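Local coordinates for protein O-succinylhomoserine sulfhydrylase (Mycobacterium tuberculosis, PDB 3NDN) that probably makes L-homocysteine from O-succinyl-L-homoserine and hydrogen sulfide for methionine biosynthesis, using pyridoxal 5'-phosphate as cofactor, at residues W159-E173 against V188-D202. Residues are numbered along the deposited sequence; the frame is centred on the assembly and turned at random.
Sequences WERALSVPTQAVFFE and VTELAHAAGAKVVLD
Val-188 divides its two methyls between Trp-159 and Phe-172. Val-188 CG2 sits over one indole face in a CH-pi contact, 3.6 Å from the centroid of the Trp-159 five-membered ring and 8° off its normal, while Val-188 CG1 meets Phe-172 CE2 at 3.8 Å. The Phe-172 ring also reaches Leu-201 CD1 through CE1. One helical turn on, Leu-191 sets CD1 against Trp-159 CB, and Val-170 CG2 packs on Ala-192 CB at 3.9 Å. Val-170 and Phe-172 thus pack helix 185-194 on the sheet in a beta-alpha-beta unit, and Trp-159 joins it to helix 156-162; strands 169-173 and 198-202 are parallel neighbours inside the seven-stranded sheet of the PLP-binding domain. Val-200 N donates to Val-170 O at 2.8 Å, nearly along the C=O axis; the bond from Phe-172 N to Val-200 O is weak. Just before Gly-196, whose positive phi closes the helix in a Schellman motif, Ala-195 O accepts from Thr-167 N (3.1 Å), and a water bridges Leu-163 O and Leu-191 O. On the other sheet face Phe-171 CE1 lies 3.9 Å from Asp-202 CB. Asp-202 OD2 is close to N1 of the PLP-lysine at position 227, consistent with the aspartate that faces the pyridine nitrogen in this fold, and Val-204 N binds its OD1. Gly-153 O takes the indole N-H of Trp-159.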
loop_
_atom_site.group_PDB
_atom_site.type_symbol
_atom_site.label_atom_id
_atom_site.label_comp_id
_atom_site.label_asym_id
_atom_site.label_seq_id
_atom_site.Cartn_x
_atom_site.Cartn_y
_atom_site.Cartn_z
ATOM N N TRP A 159 -30.844 -32.823 16.270
ATOM C CA TRP A 159 -30.153 -33.041 14.998
ATOM C C TRP A 159 -30.734 -34.277 14.293
ATOM O O TRP A 159 -30.978 -34.256 13.081
ATOM C CB TRP A 159 -28.640 -33.230 15.212
ATOM C CG TRP A 159 -27.809 -31.949 15.455
ATOM C CD1 TRP A 159 -27.218 -31.568 16.635
ATOM C CD2 TRP A 159 -27.463 -30.930 14.490
ATOM N NE1 TRP A 159 -26.535 -30.377 16.465
ATOM C CE2 TRP A 159 -26.673 -29.962 15.166
ATOM C CE3 TRP A 159 -27.748 -30.739 13.129
ATOM C CZ2 TRP A 159 -26.168 -28.809 14.522
ATOM C CZ3 TRP A 159 -27.251 -29.589 12.486
ATOM C CH2 TRP A 159 -26.462 -28.644 13.185
ATOM N N GLU A 160 -30.950 -35.351 15.052
ATOM C CA GLU A 160 -31.473 -36.588 14.473
ATOM C C GLU A 160 -32.870 -36.380 13.874
ATOM O O GLU A 160 -33.122 -36.784 12.733
ATOM C CB GLU A 160 -31.446 -37.738 15.491
ATOM C CG GLU A 160 -31.847 -39.089 14.900
ATOM C CD GLU A 160 -31.224 -40.273 15.630
ATOM O OE1 GLU A 160 -30.752 -40.109 16.780
ATOM O OE2 GLU A 160 -31.207 -41.379 15.044
ATOM N N ARG A 161 -33.751 -35.713 14.619
ATOM C CA ARG A 161 -35.121 -35.432 14.147
ATOM C C ARG A 161 -35.180 -34.521 12.913
ATOM O O ARG A 161 -35.940 -34.787 11.985
ATOM C CB ARG A 161 -36.008 -34.890 15.280
ATOM C CG ARG A 161 -36.295 -35.932 16.376
ATOM C CD ARG A 161 -37.392 -35.489 17.353
ATOM N NE ARG A 161 -36.999 -34.345 18.191
ATOM C CZ ARG A 161 -36.344 -34.433 19.351
ATOM N NH1 ARG A 161 -35.978 -35.613 19.840
ATOM N NH2 ARG A 161 -36.045 -33.331 20.025
ATOM N N ALA A 162 -34.381 -33.455 12.903
ATOM C CA ALA A 162 -34.331 -32.541 11.751
ATOM C C ALA A 162 -33.747 -33.191 10.501
ATOM O O ALA A 162 -34.129 -32.832 9.385
ATOM C CB ALA A 162 -33.554 -31.272 12.098
ATOM N N LEU A 163 -32.825 -34.136 10.689
ATOM C CA LEU A 163 -32.156 -34.817 9.571
ATOM C C LEU A 163 -32.764 -36.197 9.209
ATOM O O LEU A 163 -32.073 -37.078 8.686
ATOM C CB LEU A 163 -30.637 -34.932 9.835
ATOM C CG LEU A 163 -29.796 -33.632 9.845
ATOM C CD1 LEU A 163 -28.386 -33.882 10.387
ATOM C CD2 LEU A 163 -29.734 -32.949 8.466
ATOM N N SER A 164 -34.055 -36.377 9.470
ATOM C CA SER A 164 -34.715 -37.646 9.144
ATOM C C SER A 164 -35.389 -37.623 7.758
ATOM O O SER A 164 -36.028 -38.597 7.353
ATOM C CB SER A 164 -35.700 -38.047 10.240
ATOM O OG SER A 164 -36.778 -37.135 10.287
ATOM N N VAL A 165 -35.241 -36.510 7.042
ATOM C CA VAL A 165 -35.680 -36.388 5.639
ATOM C C VAL A 165 -34.523 -35.825 4.788
ATOM O O VAL A 165 -33.622 -35.202 5.348
ATOM C CB VAL A 165 -36.950 -35.488 5.489
ATOM C CG1 VAL A 165 -38.158 -36.094 6.222
ATOM C CG2 VAL A 165 -36.683 -34.053 5.952
ATOM N N PRO A 166 -34.534 -36.051 3.447
ATOM C CA PRO A 166 -33.454 -35.528 2.582
ATOM C C PRO A 166 -33.183 -34.035 2.769
ATOM O O PRO A 166 -34.124 -33.235 2.842
ATOM C CB PRO A 166 -33.957 -35.810 1.162
ATOM C CG PRO A 166 -34.843 -37.038 1.329
ATOM C CD PRO A 166 -35.486 -36.895 2.691
ATOM N N THR A 167 -31.896 -33.691 2.840
ATOM C CA THR A 167 -31.415 -32.345 3.184
ATOM C C THR A 167 -30.217 -31.987 2.273
ATOM O O THR A 167 -29.465 -32.883 1.855
ATOM C CB THR A 167 -31.049 -32.294 4.705
ATOM O OG1 THR A 167 -32.219 -32.606 5.484
ATOM C CG2 THR A 167 -30.492 -30.929 5.144
ATOM N N GLN A 168 -30.062 -30.697 1.946
ATOM C CA GLN A 168 -28.962 -30.229 1.079
ATOM C C GLN A 168 -27.727 -29.703 1.841
ATOM O O GLN A 168 -26.590 -29.977 1.442
ATOM C CB GLN A 168 -29.457 -29.168 0.077
ATOM C CG GLN A 168 -30.122 -29.733 -1.182
ATOM C CD GLN A 168 -31.510 -30.305 -0.904
ATOM O OE1 GLN A 168 -32.340 -29.663 -0.249
ATOM N NE2 GLN A 168 -31.759 -31.521 -1.386
ATOM N N ALA A 169 -27.951 -28.962 2.929
ATOM C CA ALA A 169 -26.847 -28.363 3.701
ATOM C C ALA A 169 -27.076 -28.368 5.211
ATOM O O ALA A 169 -28.214 -28.326 5.671
ATOM C CB ALA A 169 -26.543 -26.937 3.205
ATOM N N VAL A 170 -25.966 -28.435 5.956
ATOM C CA VAL A 170 -25.916 -28.277 7.414
ATOM C C VAL A 170 -24.878 -27.169 7.742
ATOM O O VAL A 170 -23.778 -27.167 7.171
ATOM C CB VAL A 170 -25.526 -29.619 8.087
ATOM C CG1 VAL A 170 -24.995 -29.421 9.520
ATOM C CG2 VAL A 170 -26.733 -30.607 8.080
ATOM N N PHE A 171 -25.222 -26.236 8.635
ATOM C CA PHE A 171 -24.295 -25.139 9.030
ATOM C C PHE A 171 -24.246 -24.966 10.563
ATOM O O PHE A 171 -25.292 -24.901 11.198
ATOM C CB PHE A 171 -24.727 -23.813 8.371
ATOM C CG PHE A 171 -23.841 -22.624 8.720
ATOM C CD1 PHE A 171 -22.561 -22.513 8.196
ATOM C CD2 PHE A 171 -24.287 -21.632 9.593
ATOM C CE1 PHE A 171 -21.728 -21.422 8.530
ATOM C CE2 PHE A 171 -23.467 -20.531 9.923
ATOM C CZ PHE A 171 -22.184 -20.433 9.389
ATOM N N PHE A 172 -23.041 -24.880 11.147
ATOM C CA PHE A 172 -22.875 -24.520 12.575
ATOM C C PHE A 172 -21.485 -23.908 12.866
ATOM O O PHE A 172 -20.577 -24.037 12.041
ATOM C CB PHE A 172 -23.143 -25.720 13.518
ATOM C CG PHE A 172 -22.221 -26.921 13.301
ATOM C CD1 PHE A 172 -20.989 -27.008 13.947
ATOM C CD2 PHE A 172 -22.619 -27.982 12.481
ATOM C CE1 PHE A 172 -20.137 -28.117 13.755
ATOM C CE2 PHE A 172 -21.782 -29.100 12.274
ATOM C CZ PHE A 172 -20.531 -29.174 12.915
ATOM N N GLU A 173 -21.360 -23.243 14.021
ATOM C CA GLU A 173 -20.074 -22.791 14.595
ATOM C C GLU A 173 -19.810 -23.572 15.885
ATOM O O GLU A 173 -20.759 -23.885 16.616
ATOM C CB GLU A 173 -20.122 -21.304 14.981
ATOM C CG GLU A 173 -20.440 -20.313 13.858
ATOM C CD GLU A 173 -20.942 -18.959 14.388
ATOM O OE1 GLU A 173 -20.578 -18.572 15.532
ATOM O OE2 GLU A 173 -21.705 -18.283 13.658
ATOM N N VAL A 188 -22.482 -35.192 14.360
ATOM C CA VAL A 188 -23.370 -34.428 13.475
ATOM C C VAL A 188 -23.070 -34.735 11.994
ATOM O O VAL A 188 -23.994 -34.866 11.186
ATOM C CB VAL A 188 -23.317 -32.899 13.767
ATOM C CG1 VAL A 188 -24.027 -32.094 12.667
ATOM C CG2 VAL A 188 -23.923 -32.607 15.141
ATOM N N THR A 189 -21.792 -34.888 11.656
ATOM C CA THR A 189 -21.370 -35.217 10.280
ATOM C C THR A 189 -21.951 -36.585 9.821
ATOM O O THR A 189 -22.389 -36.739 8.666
ATOM C CB THR A 189 -19.820 -35.186 10.148
ATOM O OG1 THR A 189 -19.343 -33.841 10.334
ATOM C CG2 THR A 189 -19.374 -35.645 8.765
ATOM N N GLU A 190 -21.973 -37.552 10.741
ATOM C CA GLU A 190 -22.533 -38.879 10.463
ATOM C C GLU A 190 -24.033 -38.788 10.105
ATOM O O GLU A 190 -24.455 -39.354 9.094
ATOM C CB GLU A 190 -22.285 -39.844 11.643
ATOM N N LEU A 191 -24.813 -38.057 10.907
ATOM C CA LEU A 191 -26.255 -37.844 10.644
ATOM C C LEU A 191 -26.538 -37.060 9.364
ATOM O O LEU A 191 -27.544 -37.311 8.693
ATOM C CB LEU A 191 -26.943 -37.120 11.815
ATOM C CG LEU A 191 -27.035 -37.769 13.198
ATOM C CD1 LEU A 191 -27.393 -36.715 14.241
ATOM C CD2 LEU A 191 -28.046 -38.942 13.236
ATOM N N ALA A 192 -25.675 -36.086 9.052
ATOM C CA ALA A 192 -25.831 -35.244 7.868
ATOM C C ALA A 192 -25.612 -36.038 6.580
ATOM O O ALA A 192 -26.356 -35.864 5.609
ATOM C CB ALA A 192 -24.861 -34.039 7.924
ATOM N N HIS A 193 -24.607 -36.914 6.575
ATOM C CA HIS A 193 -24.295 -37.718 5.380
ATOM C C HIS A 193 -25.377 -38.778 5.064
ATOM O O HIS A 193 -25.619 -39.087 3.892
ATOM C CB HIS A 193 -22.891 -38.325 5.465
ATOM C CG HIS A 193 -21.789 -37.315 5.286
ATOM N ND1 HIS A 193 -20.459 -37.611 5.503
ATOM C CD2 HIS A 193 -21.830 -36.006 4.931
ATOM C CE1 HIS A 193 -19.725 -36.531 5.279
ATOM N NE2 HIS A 193 -20.533 -35.543 4.931
ATOM N N ALA A 194 -26.036 -39.292 6.099
ATOM C CA ALA A 194 -27.165 -40.221 5.913
ATOM C C ALA A 194 -28.382 -39.525 5.284
ATOM O O ALA A 194 -29.183 -40.167 4.598
ATOM C CB ALA A 194 -27.542 -40.881 7.244
ATOM N N ALA A 195 -28.502 -38.213 5.504
ATOM C CA ALA A 195 -29.547 -37.388 4.873
ATOM C C ALA A 195 -29.170 -36.813 3.494
ATOM O O ALA A 195 -29.968 -36.084 2.888
ATOM C CB ALA A 195 -29.976 -36.267 5.812
ATOM N N GLY A 196 -27.976 -37.136 2.995
ATOM C CA GLY A 196 -27.513 -36.611 1.693
ATOM C C GLY A 196 -26.959 -35.183 1.700
ATOM O O GLY A 196 -26.699 -34.608 0.634
ATOM N N ALA A 197 -26.765 -34.612 2.891
ATOM C CA ALA A 197 -26.363 -33.192 3.036
ATOM C C ALA A 197 -24.841 -32.979 3.092
ATOM O O ALA A 197 -24.097 -33.886 3.482
ATOM C CB ALA A 197 -27.025 -32.579 4.278
ATOM N N LYS A 198 -24.399 -31.781 2.688
ATOM C CA LYS A 198 -22.990 -31.361 2.813
ATOM C C LYS A 198 -22.815 -30.497 4.066
ATOM O O LYS A 198 -23.588 -29.566 4.288
ATOM C CB LYS A 198 -22.534 -30.564 1.576
ATOM C CG LYS A 198 -22.632 -31.314 0.236
ATOM C CD LYS A 198 -21.636 -32.482 0.150
ATOM C CE LYS A 198 -21.905 -33.349 -1.076
ATOM N NZ LYS A 198 -20.787 -34.304 -1.360
ATOM N N VAL A 199 -21.778 -30.779 4.851
ATOM C CA VAL A 199 -21.570 -30.092 6.130
ATOM C C VAL A 199 -20.645 -28.872 5.990
ATOM O O VAL A 199 -19.496 -29.023 5.566
ATOM C CB VAL A 199 -20.992 -31.063 7.185
ATOM C CG1 VAL A 199 -20.705 -30.344 8.501
ATOM C CG2 VAL A 199 -21.951 -32.249 7.416
ATOM N N VAL A 200 -21.142 -27.682 6.347
ATOM C CA VAL A 200 -20.333 -26.433 6.320
ATOM C C VAL A 200 -19.995 -26.010 7.758
ATOM O O VAL A 200 -20.895 -25.690 8.536
ATOM C CB VAL A 200 -21.051 -25.246 5.561
ATOM C CG1 VAL A 200 -20.130 -23.993 5.445
ATOM C CG2 VAL A 200 -21.504 -25.666 4.167
ATOM N N LEU A 201 -18.698 -26.037 8.100
ATOM C CA LEU A 201 -18.185 -25.606 9.409
ATOM C C LEU A 201 -17.572 -24.199 9.331
ATOM O O LEU A 201 -16.700 -23.969 8.507
ATOM C CB LEU A 201 -17.091 -26.584 9.905
ATOM C CG LEU A 201 -16.314 -26.242 11.188
ATOM C CD1 LEU A 201 -17.213 -26.356 12.429
ATOM C CD2 LEU A 201 -15.040 -27.126 11.362
ATOM N N ASP A 202 -18.039 -23.290 10.191
ATOM C CA ASP A 202 -17.434 -21.956 10.406
ATOM C C ASP A 202 -16.440 -22.114 11.561
ATOM O O ASP A 202 -16.850 -22.323 12.703
ATOM C CB ASP A 202 -18.565 -20.941 10.720
ATOM C CG ASP A 202 -18.063 -19.568 11.180
ATOM O OD1 ASP A 202 -16.941 -19.452 11.727
ATOM O OD2 ASP A 202 -18.830 -18.585 11.010
HETATM O O HOH W 1 -29.815 -38.670 9.197
#